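Local coordinates for protein Ispd/ispf bifunctional enzyme (Campylobacter jejuni, PDB 1W55) that catalyses two steps of non-mevalonate isoprenoid biosynthesis, coupling CTP to methylerythritol phosphate and cyclising the phosphorylated product to methylerythritol cyclodiphosphate with release of CMP, at residues S5-L9 / A37-S42; K49-S55 / Y67-G72. Residues are numbered along the deposited sequence.

Overall arrangement
Both contacts belong to the cytidylyltransferase part of the chain and meet in one sheet, where strands 4-9 and 50-54 are parallel neighbours; the centres of the two contacts lie about 10 Å apart. Contact 1 is buried and mainly apolar, with no hydrogen bond between its segments, setting helix 33-42 against one face of strand 4-9. Contact 2 is an in-plane strand pairing, held by a ladder of backbone hydrogen bonds, and only partly buried, with a salt bridge at one end. The two are stitched together by probable hydrogen bonds from Met8 N to Val51 O (2.7 Å) and from Val51 N to Leu6 O (2.8 Å). Both approach the bound CMP at the C-terminal ends of their strands, through Leu9 and Thr53.

Contact 1: S5-L9 / A37-S42; sequences SLIML and ATKNLS. With C (cytidine-5'-monophosphate), chain D.
Met8 carries the largest share of this buried interface. It lies on an extended strand, residues 5-9, that faces the last turns of a helix, residues 37-42; the segment axes approach to 9.8 Å and run nearly antiparallel, at 158°. CA atoms of Met8 and Thr38 are 6.7 Å apart, those of Leu6 and Ser42 7.9 Å. With all three chi angles near -60° (mmm), the Met8 side chain folds compactly against the helix: SD lies 3.6 Å from Leu41 CD2, CE 4.3 Å from Ala37 CB, and CG 3.6 Å from Thr38 OG1, a hydroxyl hydrogen-bonded to Trp34 O. This is the helix-on-sheet layer of the Rossmann-like GT-A fold, in which alternate strand residues serve opposite faces: Leu6 and Met8 point toward helix 33-42, whereas Ile7 packs on helix 76-84. Leu6, in the tp rotamer, places CD2 4.0 Å from Leu41 CB and 4.3 Å from Ser42 N. Leu41 thus touches both strand side chains, with chi1 near -120° and chi2 near 30°, off the usual wells. At the strand's C-terminal end, Leu9 O accepts a 2.6 Å hydrogen bond from O3' of the bound cytidine-5'-monophosphate.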
loop_
_atom_site.group_PDB
_atom_site.type_symbol
_atom_site.label_atom_id
_atom_site.label_comp_id
_atom_site.label_asym_id
_atom_site.label_seq_id
_atom_site.Cartn_x
_atom_site.Cartn_y
_atom_site.Cartn_z
ATOM N N SER A 5 -34.266 -1.650 -21.020
ATOM C CA SER A 5 -33.281 -0.877 -21.772
ATOM C C SER A 5 -32.605 0.132 -20.839
ATOM O O SER A 5 -33.011 0.288 -19.692
ATOM C CB SER A 5 -33.938 -0.156 -22.950
ATOM O OG SER A 5 -34.465 -1.075 -23.887
ATOM N N LEU A 6 -31.560 0.793 -21.332
ATOM C CA LEU A 6 -30.820 1.765 -20.539
ATOM C C LEU A 6 -30.730 3.096 -21.281
ATOM O O LEU A 6 -30.378 3.124 -22.466
ATOM C CB LEU A 6 -29.416 1.238 -20.181
ATOM C CG LEU A 6 -28.450 2.195 -19.454
ATOM C CD1 LEU A 6 -28.941 2.499 -18.046
ATOM C CD2 LEU A 6 -27.004 1.664 -19.415
ATOM N N ILE A 7 -31.086 4.183 -20.589
ATOM C CA ILE A 7 -30.836 5.531 -21.096
ATOM C C ILE A 7 -29.837 6.236 -20.187
ATOM O O ILE A 7 -30.094 6.439 -18.991
ATOM C CB ILE A 7 -32.136 6.366 -21.213
ATOM C CG1 ILE A 7 -33.129 5.720 -22.194
ATOM C CG2 ILE A 7 -31.805 7.807 -21.633
ATOM C CD1 ILE A 7 -34.515 6.407 -22.212
ATOM N N MET A 8 -28.686 6.588 -20.758
ATOM C CA MET A 8 -27.681 7.379 -20.051
ATOM C C MET A 8 -27.858 8.840 -20.432
ATOM O O MET A 8 -27.828 9.197 -21.609
ATOM C CB MET A 8 -26.259 6.900 -20.386
ATOM C CG MET A 8 -25.948 5.455 -19.975
ATOM S SD MET A 8 -26.137 5.108 -18.201
ATOM C CE MET A 8 -24.890 6.219 -17.488
ATOM N N LEU A 9 -28.047 9.689 -19.434
ATOM C CA LEU A 9 -28.293 11.103 -19.698
ATOM C C LEU A 9 -26.978 11.878 -19.631
ATOM O O LEU A 9 -26.422 12.046 -18.563
ATOM C CB LEU A 9 -29.335 11.656 -18.708
ATOM C CG LEU A 9 -30.758 11.087 -18.864
ATOM C CD1 LEU A 9 -31.635 11.528 -17.729
ATOM C CD2 LEU A 9 -31.403 11.487 -20.208
ATOM N N ALA A 37 -18.882 5.752 -17.236
ATOM C CA ALA A 37 -20.166 5.546 -16.539
ATOM C C ALA A 37 -21.105 4.596 -17.289
ATOM O O ALA A 37 -21.741 3.732 -16.674
ATOM C CB ALA A 37 -20.863 6.888 -16.278
ATOM N N THR A 38 -21.179 4.751 -18.610
ATOM C CA THR A 38 -22.022 3.900 -19.454
ATOM C C THR A 38 -21.536 2.448 -19.442
ATOM O O THR A 38 -22.339 1.522 -19.282
ATOM C CB THR A 38 -22.100 4.447 -20.900
ATOM O OG1 THR A 38 -22.515 5.820 -20.881
ATOM C CG2 THR A 38 -23.211 3.776 -21.648
ATOM N N LYS A 39 -20.223 2.264 -19.579
ATOM C CA LYS A 39 -19.606 0.936 -19.525
ATOM C C LYS A 39 -19.920 0.250 -18.203
ATOM O O LYS A 39 -20.283 -0.920 -18.190
ATOM C CB LYS A 39 -18.080 1.018 -19.717
ATOM C CG LYS A 39 -17.642 1.121 -21.170
ATOM C CD LYS A 39 -16.127 1.005 -21.288
ATOM C CE LYS A 39 -15.689 0.800 -22.721
ATOM N NZ LYS A 39 -14.227 1.059 -22.861
ATOM N N ASN A 40 -19.769 0.989 -17.104
ATOM C CA ASN A 40 -20.076 0.504 -15.755
ATOM C C ASN A 40 -21.502 -0.072 -15.610
ATOM O O ASN A 40 -21.677 -1.221 -15.196
ATOM C CB ASN A 40 -19.845 1.637 -14.743
ATOM C CG ASN A 40 -20.149 1.227 -13.301
ATOM O OD1 ASN A 40 -19.528 0.298 -12.757
ATOM N ND2 ASN A 40 -21.098 1.937 -12.663
ATOM N N LEU A 41 -22.505 0.733 -15.950
ATOM C CA LEU A 41 -23.906 0.320 -15.860
ATOM C C LEU A 41 -24.237 -0.796 -16.852
ATOM O O LEU A 41 -24.956 -1.732 -16.520
ATOM C CB LEU A 41 -24.821 1.526 -16.097
ATOM C CG LEU A 41 -25.781 1.928 -14.981
ATOM C CD1 LEU A 41 -25.237 1.592 -13.596
ATOM C CD2 LEU A 41 -26.085 3.399 -15.077
ATOM N N SER A 42 -23.695 -0.689 -18.061
ATOM C CA SER A 42 -23.905 -1.682 -19.102
ATOM C C SER A 42 -23.427 -3.080 -18.680
ATOM O O SER A 42 -24.023 -4.081 -19.080
ATOM C CB SER A 42 -23.219 -1.247 -20.397
ATOM O OG SER A 42 -23.151 -2.323 -21.322
HETATM O OP3 C D . -28.086 17.530 -12.500
HETATM P P C D . -28.736 17.962 -13.793
HETATM O OP1 C D . -28.085 19.183 -14.393
HETATM O OP2 C D . -30.247 17.971 -13.766
HETATM O "O5'" C D . -28.315 16.825 -14.855
HETATM C "C5'" C D . -28.666 15.461 -14.677
HETATM C "C4'" C D . -28.238 14.648 -15.899
HETATM O "O4'" C D . -29.043 14.958 -17.043
HETATM C "C3'" C D . -26.797 14.904 -16.299
HETATM O "O3'" C D . -26.200 13.640 -16.521
HETATM C "C2'" C D . -26.875 15.685 -17.592
HETATM O "O2'" C D . -25.793 15.409 -18.475
HETATM C "C1'" C D . -28.208 15.234 -18.167
HETATM N N1 C D . -28.807 16.291 -18.981
HETATM C C2 C D . -29.216 15.978 -20.288
HETATM O O2 C D . -29.070 14.809 -20.737
HETATM N N3 C D . -29.767 16.951 -21.041
HETATM C C4 C D . -29.913 18.218 -20.565
HETATM N N4 C D . -30.463 19.181 -21.351
HETATM C C5 C D . -29.509 18.541 -19.274
HETATM C C6 C D . -28.949 17.541 -18.489
#

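Contact 2: K49-S55 / Y67-G72; sequences KIVVTSS and YEFIEG
A salt bridge between Lys49 NZ and Glu68 OE1, 2.8 Å long, closes one end of a parallel strand pair. Beyond it five backbone hydrogen bonds alternate in direction: Glu68 N to Ile50 O (2.8 Å), Val52 N to Glu68 O (2.8 Å), Ile70 N to Val52 O (3.0 Å), Ser54 N to Ile70 O (2.9 Å) and Gly72 N to Ser54 O (3.0 Å). The register therefore sets Val51 beside Glu68, Val52 beside Phe69, Thr53 beside Ile70 and Ser54 beside Glu71, with CA-CA separations of 4.7 to 5.1 Å. Strands 50-54 and 68-71 run in the same direction, their axes 4.6 Å apart at closest approach and inclined by 31°. CA-H...O contacts reinforce the ladder, as from Val51 CA to Glu68 O at 3.2 Å.

On the face of Val51 and Ile70, Val51 CG1 meets Ile70 CG2 at 3.8 Å and Thr53 CG2 meets Ile70 CG2 at 3.9 Å; helix 76-84 covers these side chains with Ala83. On the face of Val52 and Phe69, Val52 CB lies 3.8 Å from Phe69 CD2, while Val52 CG2 is 4.1 Å from Tyr67 CB. Ile50 CG2 approaches Tyr67 CD2 to 3.5 Å. Thr53, with chi1 near +60°, hydrogen-bonds through OG1 to Ala10 N and to O2 of bound CMP. Helix 57-61 links the two strands in a beta-alpha-beta crossover of the Rossmann-like cytidylyltransferase domain, and strand 50-54 delivers Thr53 to the nucleotide pocket.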
loop_
_atom_site.group_PDB
_atom_site.type_symbol
_atom_site.label_atom_id
_atom_site.label_comp_id
_atom_site.label_asym_id
_atom_site.label_seq_id
_atom_site.Cartn_x
_atom_site.Cartn_y
_atom_site.Cartn_z
ATOM N N LYS A 49 -31.366 -2.333 -25.296
ATOM C CA LYS A 49 -30.867 -1.194 -26.036
ATOM C C LYS A 49 -30.181 -0.280 -25.028
ATOM O O LYS A 49 -30.579 -0.224 -23.856
ATOM C CB LYS A 49 -32.033 -0.475 -26.715
ATOM C CG LYS A 49 -31.634 0.428 -27.865
ATOM C CD LYS A 49 -32.820 1.216 -28.389
ATOM C CE LYS A 49 -33.495 0.492 -29.549
ATOM N NZ LYS A 49 -33.705 1.384 -30.724
ATOM N N ILE A 50 -29.132 0.406 -25.476
ATOM C CA ILE A 50 -28.475 1.429 -24.670
ATOM C C ILE A 50 -28.463 2.757 -25.427
ATOM O O ILE A 50 -27.915 2.861 -26.527
ATOM C CB ILE A 50 -27.050 0.989 -24.236
ATOM C CG1 ILE A 50 -27.130 -0.318 -23.446
ATOM C CG2 ILE A 50 -26.401 2.063 -23.375
ATOM C CD1 ILE A 50 -25.837 -1.115 -23.391
ATOM N N VAL A 51 -29.095 3.762 -24.832
ATOM C CA VAL A 51 -29.173 5.088 -25.434
ATOM C C VAL A 51 -28.379 6.096 -24.609
ATOM O O VAL A 51 -28.416 6.076 -23.381
ATOM C CB VAL A 51 -30.651 5.545 -25.615
ATOM C CG1 VAL A 51 -30.733 6.926 -26.288
ATOM C CG2 VAL A 51 -31.436 4.509 -26.431
ATOM N N VAL A 52 -27.635 6.952 -25.291
ATOM C CA VAL A 52 -26.919 8.044 -24.641
ATOM C C VAL A 52 -27.367 9.368 -25.256
ATOM O O VAL A 52 -27.262 9.561 -26.464
ATOM C CB VAL A 52 -25.381 7.913 -24.800
ATOM C CG1 VAL A 52 -24.655 9.045 -24.064
ATOM C CG2 VAL A 52 -24.885 6.551 -24.320
ATOM N N THR A 53 -27.866 10.279 -24.427
ATOM C CA THR A 53 -28.188 11.611 -24.922
ATOM C C THR A 53 -26.917 12.443 -24.911
ATOM O O THR A 53 -26.101 12.325 -23.998
ATOM C CB THR A 53 -29.284 12.291 -24.081
ATOM O OG1 THR A 53 -28.768 12.586 -22.779
ATOM C CG2 THR A 53 -30.455 11.350 -23.828
ATOM N N SER A 54 -26.758 13.288 -25.925
ATOM C CA SER A 54 -25.487 13.936 -26.158
ATOM C C SER A 54 -25.641 15.306 -26.824
ATOM O O SER A 54 -26.556 15.517 -27.608
ATOM C CB SER A 54 -24.601 13.023 -27.018
ATOM O OG SER A 54 -23.309 13.592 -27.187
ATOM N N SER A 55 -24.730 16.220 -26.487
ATOM C CA SER A 55 -24.597 17.516 -27.157
ATOM C C SER A 55 -23.402 17.505 -28.103
ATOM O O SER A 55 -23.084 18.531 -28.712
ATOM C CB SER A 55 -24.390 18.637 -26.135
ATOM O OG SER A 55 -25.572 18.871 -25.403
ATOM N N TYR A 67 -23.566 1.898 -28.679
ATOM C CA TYR A 67 -24.744 2.582 -28.152
ATOM C C TYR A 67 -25.455 3.387 -29.206
ATOM O O TYR A 67 -24.884 3.741 -30.235
ATOM C CB TYR A 67 -24.380 3.515 -26.990
ATOM C CG TYR A 67 -23.373 2.959 -26.015
ATOM C CD1 TYR A 67 -22.205 3.659 -25.729
ATOM C CD2 TYR A 67 -23.586 1.741 -25.376
ATOM C CE1 TYR A 67 -21.281 3.160 -24.833
ATOM C CE2 TYR A 67 -22.660 1.230 -24.482
ATOM C CZ TYR A 67 -21.508 1.945 -24.221
ATOM O OH TYR A 67 -20.578 1.453 -23.333
ATOM N N GLU A 68 -26.713 3.689 -28.936
ATOM C CA GLU A 68 -27.430 4.639 -29.769
ATOM C C GLU A 68 -27.298 6.022 -29.156
ATOM O O GLU A 68 -27.505 6.207 -27.953
ATOM C CB GLU A 68 -28.891 4.232 -29.923
ATOM C CG GLU A 68 -29.060 3.036 -30.846
ATOM C CD GLU A 68 -30.504 2.785 -31.235
ATOM O OE1 GLU A 68 -30.961 1.638 -31.039
ATOM O OE2 GLU A 68 -31.169 3.725 -31.738
ATOM N N PHE A 69 -26.921 6.983 -29.984
ATOM C CA PHE A 69 -26.800 8.357 -29.539
ATOM C C PHE A 69 -27.968 9.175 -30.051
ATOM O O PHE A 69 -28.437 8.970 -31.172
ATOM C CB PHE A 69 -25.482 8.954 -30.013
ATOM C CG PHE A 69 -24.286 8.341 -29.360
ATOM C CD1 PHE A 69 -23.617 7.272 -29.968
ATOM C CD2 PHE A 69 -23.832 8.817 -28.132
ATOM C CE1 PHE A 69 -22.508 6.692 -29.365
ATOM C CE2 PHE A 69 -22.724 8.241 -27.506
ATOM C CZ PHE A 69 -22.055 7.179 -28.119
ATOM N N ILE A 70 -28.436 10.100 -29.218
ATOM C CA ILE A 70 -29.497 11.001 -29.603
ATOM C C ILE A 70 -29.204 12.399 -29.057
ATOM O O ILE A 70 -28.682 12.547 -27.948
ATOM C CB ILE A 70 -30.865 10.450 -29.121
ATOM C CG1 ILE A 70 -32.014 11.179 -29.827
ATOM C CG2 ILE A 70 -30.989 10.510 -27.586
ATOM C CD1 ILE A 70 -33.271 10.346 -29.946
ATOM N N GLU A 71 -29.520 13.414 -29.859
ATOM C CA GLU A 71 -29.275 14.809 -29.505
ATOM C C GLU A 71 -30.111 15.163 -28.285
ATOM O O GLU A 71 -31.287 14.825 -28.227
ATOM C CB GLU A 71 -29.607 15.739 -30.690
ATOM C CG GLU A 71 -29.182 17.197 -30.511
ATOM C CD GLU A 71 -27.665 17.411 -30.483
ATOM O OE1 GLU A 71 -26.913 16.591 -31.064
ATOM O OE2 GLU A 71 -27.214 18.423 -29.891
ATOM N N GLY A 72 -29.491 15.810 -27.301
ATOM C CA GLY A 72 -30.198 16.207 -26.099
ATOM C C GLY A 72 -31.212 17.297 -26.376
ATOM O O GLY A 72 -31.275 17.825 -27.495
#